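Local atomic coordinates of tRNA(His) guanylyltransferase (PDB entry 5XOX), a protein that adds a single guanosine to the 5' end of tRNA(His) in the 3'-5' direction, opposite to that of ordinary polymerases, using GTP, ATP and magnesium. Residues Tyr151-Thr162 / Tyr202-Gly212. Numbering follows the deposited sequence.
Sequences YVDTHINNLYNT and YNNEPEMFKKG
Tyr202 turns its ring against helix 140-171, and Leu159 covers one face of it: Leu159 CD1 sits 3.6 Å from the ring centroid, only 6° off the normal, a CH-pi contact. The Tyr202 hydroxyl reaches farther, to the helix surface, where Asn158 ND2 gives Tyr202 OH a weak hydrogen bond of 3.3 Å. His155 comes to the same oxygen with the edge of its imidazole, CD2 lying 3.6 Å from Tyr202 OH. A tyrosine suits this place because its flat ring packs on leucine while its polar end meets an amide. With CG anti to the backbone N (chi1 -161°), Asn158 extends toward the short helix 207-210; its OD1 accepts a hydrogen bond from Asn46 ND2, a stronger link than the weak one to Tyr202. Tyr151 lies alongside Lys211 and meets it edge-on, CE1 being 3.5 Å from Lys211 CA. Gly212, lacking a side chain, readily takes the positive phi (73°) with which the chain passes Thr154 into strand 213-216.

Whereas Tyr202, Asn158 and Leu159 are buried, Lys211 and Glu205 are partly exposed, and packing is looser at Glu205, whose OE1 comes no nearer than 4.4 Å to Thr162 CG2. The contact joins the long helix to the segment leading into the sheet in the Thg1 C-terminal region, with Phe209 about 7 Å, side chain to ligand, from bound GTP, beside the nucleotide pocket rather than in it.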
# COMPACT_ATOMS: atom_id res chain seq x y z
N TYR A 151 -9.13 18.77 -19.62
CA TYR A 151 -9.51 19.77 -20.63
C TYR A 151 -10.73 20.60 -20.22
O TYR A 151 -10.76 21.81 -20.38
CB TYR A 151 -9.81 19.10 -21.96
CG TYR A 151 -10.55 19.97 -22.94
CD1 TYR A 151 -10.00 21.14 -23.43
CD2 TYR A 151 -11.81 19.62 -23.35
CE1 TYR A 151 -10.69 21.96 -24.35
CE2 TYR A 151 -12.50 20.40 -24.26
CZ TYR A 151 -11.94 21.58 -24.75
OH TYR A 151 -12.66 22.35 -25.65
N VAL A 152 -11.75 19.91 -19.71
CA VAL A 152 -12.89 20.53 -19.05
C VAL A 152 -12.44 21.54 -18.00
O VAL A 152 -12.75 22.74 -18.12
CB VAL A 152 -13.82 19.48 -18.42
CG1 VAL A 152 -14.71 20.11 -17.35
CG2 VAL A 152 -14.67 18.82 -19.52
N ASP A 153 -11.70 21.09 -16.99
CA ASP A 153 -11.27 22.00 -15.93
C ASP A 153 -10.57 23.25 -16.46
O ASP A 153 -10.79 24.36 -15.91
CB ASP A 153 -10.36 21.32 -14.91
CG ASP A 153 -10.20 22.17 -13.66
OD1 ASP A 153 -11.22 22.36 -12.95
OD2 ASP A 153 -9.09 22.72 -13.43
N THR A 154 -9.76 23.10 -17.51
CA THR A 154 -9.02 24.25 -18.04
C THR A 154 -9.96 25.20 -18.79
O THR A 154 -9.84 26.40 -18.65
CB THR A 154 -7.91 23.86 -19.00
OG1 THR A 154 -8.46 23.69 -20.30
CG2 THR A 154 -7.32 22.52 -18.61
N HIS A 155 -10.90 24.65 -19.57
CA HIS A 155 -11.86 25.49 -20.29
C HIS A 155 -12.66 26.36 -19.30
O HIS A 155 -12.62 27.61 -19.34
CB HIS A 155 -12.81 24.63 -21.12
CG HIS A 155 -13.38 25.36 -22.29
ND1 HIS A 155 -14.22 24.76 -23.21
CD2 HIS A 155 -13.20 26.63 -22.71
CE1 HIS A 155 -14.55 25.65 -24.13
NE2 HIS A 155 -13.94 26.79 -23.85
N ILE A 156 -13.35 25.68 -18.39
CA ILE A 156 -14.11 26.31 -17.31
C ILE A 156 -13.32 27.37 -16.52
O ILE A 156 -13.74 28.53 -16.37
CB ILE A 156 -14.66 25.22 -16.36
CG1 ILE A 156 -15.51 24.25 -17.20
CG2 ILE A 156 -15.42 25.79 -15.17
CD1 ILE A 156 -16.62 24.94 -17.98
N ASN A 157 -12.16 26.97 -16.03
CA ASN A 157 -11.31 27.90 -15.31
C ASN A 157 -10.87 29.12 -16.13
O ASN A 157 -10.76 30.23 -15.60
CB ASN A 157 -10.10 27.13 -14.81
CG ASN A 157 -10.42 26.31 -13.61
OD1 ASN A 157 -11.58 26.29 -13.17
ND2 ASN A 157 -9.43 25.61 -13.07
N ASN A 158 -10.60 28.91 -17.41
CA ASN A 158 -10.11 29.99 -18.25
C ASN A 158 -11.18 31.04 -18.40
O ASN A 158 -10.92 32.23 -18.24
CB ASN A 158 -9.67 29.48 -19.61
CG ASN A 158 -8.76 30.45 -20.33
OD1 ASN A 158 -7.56 30.48 -20.08
ND2 ASN A 158 -9.33 31.21 -21.27
N LEU A 159 -12.40 30.59 -18.71
CA LEU A 159 -13.50 31.54 -18.81
C LEU A 159 -13.66 32.28 -17.47
O LEU A 159 -13.49 33.51 -17.43
CB LEU A 159 -14.81 30.85 -19.17
CG LEU A 159 -15.93 31.85 -19.46
CD1 LEU A 159 -15.48 32.80 -20.54
CD2 LEU A 159 -17.22 31.16 -19.86
N TYR A 160 -13.93 31.55 -16.37
CA TYR A 160 -14.19 32.20 -15.08
C TYR A 160 -13.08 33.18 -14.69
O TYR A 160 -13.36 34.32 -14.30
CB TYR A 160 -14.36 31.20 -13.94
CG TYR A 160 -14.70 31.89 -12.63
CD1 TYR A 160 -13.73 32.52 -11.85
CD2 TYR A 160 -15.99 31.91 -12.15
CE1 TYR A 160 -14.05 33.17 -10.69
CE2 TYR A 160 -16.31 32.55 -10.96
CZ TYR A 160 -15.34 33.18 -10.23
OH TYR A 160 -15.66 33.82 -9.05
N ASN A 161 -11.83 32.75 -14.75
CA ASN A 161 -10.77 33.62 -14.28
C ASN A 161 -10.57 34.80 -15.22
O ASN A 161 -10.21 35.91 -14.79
CB ASN A 161 -9.48 32.82 -14.09
CG ASN A 161 -9.53 31.92 -12.85
OD1 ASN A 161 -9.27 32.37 -11.73
ND2 ASN A 161 -9.87 30.66 -13.05
N THR A 162 -10.85 34.59 -16.51
CA THR A 162 -10.64 35.64 -17.47
C THR A 162 -11.64 36.74 -17.20
O THR A 162 -11.24 37.88 -17.01
CB THR A 162 -10.76 35.16 -18.95
OG1 THR A 162 -9.71 34.23 -19.25
CG2 THR A 162 -10.64 36.33 -19.90
N TYR A 202 -14.29 36.49 -26.46
CA TYR A 202 -13.65 35.31 -25.89
C TYR A 202 -13.40 34.29 -27.00
O TYR A 202 -12.76 33.27 -26.79
CB TYR A 202 -14.51 34.72 -24.78
CG TYR A 202 -13.92 33.52 -24.08
CD1 TYR A 202 -12.88 33.65 -23.16
CD2 TYR A 202 -14.40 32.24 -24.34
CE1 TYR A 202 -12.32 32.53 -22.51
CE2 TYR A 202 -13.86 31.12 -23.70
CZ TYR A 202 -12.82 31.26 -22.79
OH TYR A 202 -12.31 30.11 -22.19
N ASN A 203 -13.89 34.58 -28.19
CA ASN A 203 -13.63 33.68 -29.29
C ASN A 203 -12.25 33.94 -29.83
O ASN A 203 -11.60 33.05 -30.35
CB ASN A 203 -14.68 33.83 -30.38
CG ASN A 203 -16.01 33.29 -29.94
OD1 ASN A 203 -16.13 32.67 -28.88
ND2 ASN A 203 -17.04 33.52 -30.75
N ASN A 204 -11.80 35.18 -29.67
CA ASN A 204 -10.47 35.53 -30.13
C ASN A 204 -9.39 35.33 -29.09
O ASN A 204 -8.20 35.55 -29.36
CB ASN A 204 -10.47 36.95 -30.61
CG ASN A 204 -11.10 37.06 -31.94
OD1 ASN A 204 -11.93 36.22 -32.30
ND2 ASN A 204 -10.67 38.04 -32.72
N GLU A 205 -9.81 34.89 -27.91
CA GLU A 205 -8.88 34.43 -26.91
C GLU A 205 -8.10 33.24 -27.48
O GLU A 205 -8.70 32.38 -28.18
CB GLU A 205 -9.61 34.03 -25.64
CG GLU A 205 -9.92 35.19 -24.76
CD GLU A 205 -8.68 35.95 -24.34
OE1 GLU A 205 -8.03 35.53 -23.34
OE2 GLU A 205 -8.39 36.98 -25.00
N PRO A 206 -6.78 33.19 -27.19
CA PRO A 206 -5.81 32.26 -27.77
C PRO A 206 -6.13 30.82 -27.46
O PRO A 206 -6.26 30.47 -26.29
CB PRO A 206 -4.50 32.68 -27.11
CG PRO A 206 -4.74 34.08 -26.69
CD PRO A 206 -6.12 34.07 -26.21
N GLU A 207 -6.20 29.98 -28.49
CA GLU A 207 -6.62 28.59 -28.34
C GLU A 207 -5.75 27.81 -27.33
O GLU A 207 -6.19 26.79 -26.80
CB GLU A 207 -6.61 27.90 -29.72
CG GLU A 207 -7.59 28.51 -30.74
CD GLU A 207 -9.00 27.91 -30.70
OE1 GLU A 207 -9.12 26.68 -30.42
OE2 GLU A 207 -9.98 28.66 -30.96
N MET A 208 -4.54 28.29 -27.05
CA MET A 208 -3.69 27.63 -26.05
C MET A 208 -4.15 27.96 -24.63
O MET A 208 -3.91 27.20 -23.68
CB MET A 208 -2.23 28.04 -26.21
CG MET A 208 -1.27 27.06 -25.61
SD MET A 208 0.17 27.86 -24.90
CE MET A 208 -0.61 28.98 -23.75
N PHE A 209 -4.81 29.10 -24.47
CA PHE A 209 -5.36 29.41 -23.17
C PHE A 209 -6.67 28.64 -22.97
O PHE A 209 -6.91 28.08 -21.91
CB PHE A 209 -5.63 30.88 -23.02
CG PHE A 209 -4.41 31.72 -23.01
CD1 PHE A 209 -3.20 31.22 -22.62
CD2 PHE A 209 -4.49 33.07 -23.29
CE1 PHE A 209 -2.08 32.03 -22.59
CE2 PHE A 209 -3.39 33.88 -23.24
CZ PHE A 209 -2.18 33.36 -22.89
N LYS A 210 -7.53 28.66 -23.99
CA LYS A 210 -8.88 28.08 -23.92
C LYS A 210 -8.84 26.55 -23.88
O LYS A 210 -9.38 25.93 -22.97
CB LYS A 210 -9.75 28.51 -25.13
CG LYS A 210 -9.93 30.01 -25.40
CD LYS A 210 -10.65 30.31 -26.76
CE LYS A 210 -11.96 29.53 -26.97
NZ LYS A 210 -12.54 29.75 -28.33
N LYS A 211 -8.23 25.95 -24.91
CA LYS A 211 -8.38 24.52 -25.18
C LYS A 211 -7.18 23.70 -24.59
O LYS A 211 -7.04 22.52 -24.90
CB LYS A 211 -8.60 24.27 -26.71
CG LYS A 211 -9.68 25.23 -27.38
CD LYS A 211 -10.86 24.57 -28.17
CE LYS A 211 -11.82 25.62 -28.90
NZ LYS A 211 -13.12 25.15 -29.59
N GLY A 212 -6.31 24.32 -23.80
CA GLY A 212 -5.22 23.62 -23.13
C GLY A 212 -4.08 23.18 -24.04
O GLY A 212 -4.20 23.21 -25.26